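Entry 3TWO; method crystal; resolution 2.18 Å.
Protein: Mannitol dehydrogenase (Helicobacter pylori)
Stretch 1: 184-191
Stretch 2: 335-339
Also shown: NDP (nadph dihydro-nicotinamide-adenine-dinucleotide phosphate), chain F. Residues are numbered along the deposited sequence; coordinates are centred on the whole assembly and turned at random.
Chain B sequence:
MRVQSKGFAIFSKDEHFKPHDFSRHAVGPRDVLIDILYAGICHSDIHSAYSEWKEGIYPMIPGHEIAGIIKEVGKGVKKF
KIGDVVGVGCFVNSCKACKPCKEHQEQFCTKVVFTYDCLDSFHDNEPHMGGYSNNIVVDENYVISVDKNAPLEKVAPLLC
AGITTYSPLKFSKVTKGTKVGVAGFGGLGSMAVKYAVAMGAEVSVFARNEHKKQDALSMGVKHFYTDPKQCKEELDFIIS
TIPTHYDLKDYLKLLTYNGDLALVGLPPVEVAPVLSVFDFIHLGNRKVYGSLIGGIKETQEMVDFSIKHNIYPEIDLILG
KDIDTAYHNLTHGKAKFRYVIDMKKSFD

Stretch 1 184-191: GFGGLGSM
Stretch 2 (335-339) AKFRY

Residues 184-186 form a glycine-rich turn that leads into a helix beginning at Gly 187, with Gly 186 (phi/psi -115/-137) as N-cap; Ser 190 N donates to Gly 186 O at 3.0 Å. The second stretch turns irregularly through Lys 336 (-106/-86) and Phe 337 (-125/-107), then takes strand angles at Arg 338 (-96/139). The two stretches' CA atoms come closest at Gly 187 and Phe 337, 4.7 Å apart. No hydrogen bond joins them directly; packing, burying 304 Å², and the shared NADPH do.

Phe 337 (chi1 m, chi2 105°) sets its edge against the face of Phe 185 (chi1 t, chi2 43°): centroids 5.0 Å apart, planes at 75°, Phe 185 CE2 to Phe 337 CE2 3.6 Å. Two phenylalanines suit this buried apolar contact. The CA-to-CB bond of Ser 190 (chi1 p) points toward the second stretch, CB 3.6 Å from Phe 337 CD2; its OG is satisfied by Gly 186 O at 3.0 Å.

Gly 187 lies over one face of the Arg 338 guanidinium, CA to NH1 3.4 Å; a CB there would clash with NH1. A CB on Gly 186 would strike NDP O5B. Leu 188 (chi1 m, chi2 p) sets CD1 3.4 Å from Arg 338 NH2. Gly 187 N and Leu 188 N donate to NDP O2A and O1N, each at 2.7 Å. Arg 338 (chi1 -93°, between wells; chi2 m, chi3 t, chi4 -84°) donates from NH1 to NDP O2N at 2.8 Å, its positive charge suiting the pyrophosphate.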

# COMPACT_ATOMS: atom_id res chain seq x y z
N GLY B 184 11.73 14.27 -3.05
CA GLY B 184 12.46 14.92 -1.97
C GLY B 184 13.96 14.76 -2.20
O GLY B 184 14.50 13.68 -2.05
N PHE B 185 14.64 15.82 -2.63
CA PHE B 185 16.02 15.68 -3.07
C PHE B 185 16.97 16.22 -2.02
O PHE B 185 17.72 17.16 -2.28
CB PHE B 185 16.21 16.38 -4.44
CG PHE B 185 17.56 16.16 -5.09
CD1 PHE B 185 18.17 14.88 -5.11
CD2 PHE B 185 18.20 17.21 -5.78
CE1 PHE B 185 19.42 14.66 -5.79
CE2 PHE B 185 19.44 17.02 -6.42
CZ PHE B 185 20.04 15.71 -6.44
N GLY B 186 16.92 15.61 -0.83
CA GLY B 186 17.69 16.09 0.32
C GLY B 186 18.73 15.06 0.72
O GLY B 186 19.41 14.48 -0.14
N GLY B 187 18.88 14.84 2.02
CA GLY B 187 19.86 13.82 2.51
C GLY B 187 19.54 12.41 2.05
O GLY B 187 20.36 11.78 1.38
N LEU B 188 18.35 11.90 2.39
CA LEU B 188 17.96 10.58 1.91
C LEU B 188 17.83 10.58 0.37
O LEU B 188 18.34 9.66 -0.30
CB LEU B 188 16.67 10.09 2.58
CG LEU B 188 16.88 9.32 3.88
CD1 LEU B 188 17.50 10.22 4.98
CD2 LEU B 188 15.48 8.74 4.34
N GLY B 189 17.21 11.62 -0.18
CA GLY B 189 16.95 11.67 -1.61
C GLY B 189 18.19 11.49 -2.46
O GLY B 189 18.22 10.69 -3.39
N SER B 190 19.22 12.28 -2.18
CA SER B 190 20.47 12.14 -2.93
C SER B 190 21.12 10.75 -2.75
O SER B 190 21.71 10.22 -3.70
CB SER B 190 21.47 13.26 -2.52
OG SER B 190 21.83 13.08 -1.17
N MET B 191 21.08 10.16 -1.55
CA MET B 191 21.55 8.73 -1.46
C MET B 191 20.73 7.78 -2.39
O MET B 191 21.31 6.90 -3.06
CB MET B 191 21.50 8.21 -0.00
CG MET B 191 22.56 8.84 0.88
SD MET B 191 24.20 8.89 0.12
CE MET B 191 24.65 7.17 -0.14
N ALA B 335 18.80 24.14 2.58
CA ALA B 335 19.87 23.18 2.84
C ALA B 335 20.36 22.63 1.50
O ALA B 335 19.74 22.90 0.45
CB ALA B 335 19.39 22.03 3.80
N LYS B 336 21.49 21.90 1.50
CA LYS B 336 21.96 21.34 0.25
C LYS B 336 21.65 19.83 0.31
O LYS B 336 20.57 19.37 -0.18
CB LYS B 336 23.45 21.66 0.03
CG LYS B 336 23.90 21.50 -1.47
CD LYS B 336 25.43 21.19 -1.59
CE LYS B 336 25.85 20.74 -3.00
NZ LYS B 336 25.45 21.80 -4.00
N PHE B 337 22.57 19.05 0.91
CA PHE B 337 22.31 17.64 1.11
C PHE B 337 22.46 17.31 2.60
O PHE B 337 21.58 17.73 3.40
CB PHE B 337 23.07 16.76 0.10
CG PHE B 337 22.72 17.11 -1.37
CD1 PHE B 337 23.63 17.82 -2.20
CD2 PHE B 337 21.49 16.77 -1.92
CE1 PHE B 337 23.32 18.11 -3.53
CE2 PHE B 337 21.17 17.08 -3.26
CZ PHE B 337 22.11 17.76 -4.06
N ARG B 338 23.54 16.62 2.99
CA ARG B 338 23.73 16.31 4.42
C ARG B 338 24.65 17.33 5.06
O ARG B 338 25.68 17.71 4.44
CB ARG B 338 24.27 14.87 4.63
CG ARG B 338 23.15 13.84 4.87
CD ARG B 338 22.71 13.88 6.34
NE ARG B 338 21.78 12.82 6.71
CZ ARG B 338 20.46 12.87 6.53
NH1 ARG B 338 19.90 13.88 5.87
NH2 ARG B 338 19.71 11.85 6.94
N TYR B 339 24.30 17.75 6.28
CA TYR B 339 25.27 18.41 7.22
C TYR B 339 25.93 17.34 8.09
O TYR B 339 25.27 16.35 8.51
CB TYR B 339 24.59 19.43 8.14
CG TYR B 339 24.09 20.68 7.42
CD1 TYR B 339 22.72 20.83 7.12
CD2 TYR B 339 24.98 21.67 7.01
CE1 TYR B 339 22.26 21.98 6.46
CE2 TYR B 339 24.54 22.81 6.34
CZ TYR B 339 23.20 22.96 6.08
OH TYR B 339 22.77 24.07 5.41
PA NDP F . 16.22 16.54 4.54
O1A NDP F . 15.48 17.80 4.69
O2A NDP F . 17.62 16.36 3.85
O5B NDP F . 15.62 16.36 3.03
C5B NDP F . 14.14 16.56 2.71
C4B NDP F . 14.04 16.99 1.25
O4B NDP F . 12.67 16.98 0.66
C3B NDP F . 14.61 18.42 1.11
O3B NDP F . 15.52 18.42 -0.05
C2B NDP F . 13.33 19.25 0.81
O2B NDP F . 13.75 20.35 -0.02
C1B NDP F . 12.49 18.28 -0.05
N9A NDP F . 11.03 18.47 0.10
C8A NDP F . 10.41 18.90 1.22
N7A NDP F . 9.11 18.88 0.96
C5A NDP F . 8.91 18.45 -0.28
C6A NDP F . 7.78 18.23 -1.05
N6A NDP F . 6.50 18.47 -0.60
N1A NDP F . 7.99 17.79 -2.29
C2A NDP F . 9.18 17.52 -2.78
N3A NDP F . 10.26 17.70 -2.07
C4A NDP F . 10.14 18.18 -0.82
O3 NDP F . 15.49 15.21 4.99
PN NDP F . 16.13 13.83 5.13
O1N NDP F . 16.52 13.26 3.83
O2N NDP F . 17.16 13.68 6.28
O5D NDP F . 14.90 13.02 5.68
C5D NDP F . 13.60 13.12 4.92
C4D NDP F . 12.42 12.44 5.74
O4D NDP F . 12.87 11.07 5.85
C3D NDP F . 12.20 12.96 7.19
O3D NDP F . 10.77 12.99 7.45
C2D NDP F . 12.96 11.90 8.01
O2D NDP F . 12.41 11.79 9.28
C1D NDP F . 12.62 10.63 7.21
N1N NDP F . 13.47 9.44 7.53
C2N NDP F . 12.84 8.17 7.62
C3N NDP F . 13.58 7.04 7.91
C7N NDP F . 12.88 5.68 7.91
O7N NDP F . 11.81 5.52 7.30
N7N NDP F . 13.61 4.68 8.38
C4N NDP F . 14.97 7.16 8.15
C5N NDP F . 15.63 8.41 8.03
C6N NDP F . 14.90 9.55 7.73
P2B NDP F . 13.23 21.82 0.16
O1X NDP F . 14.60 22.72 0.16
O2X NDP F . 12.22 22.12 -0.86
O3X NDP F . 12.65 21.93 1.63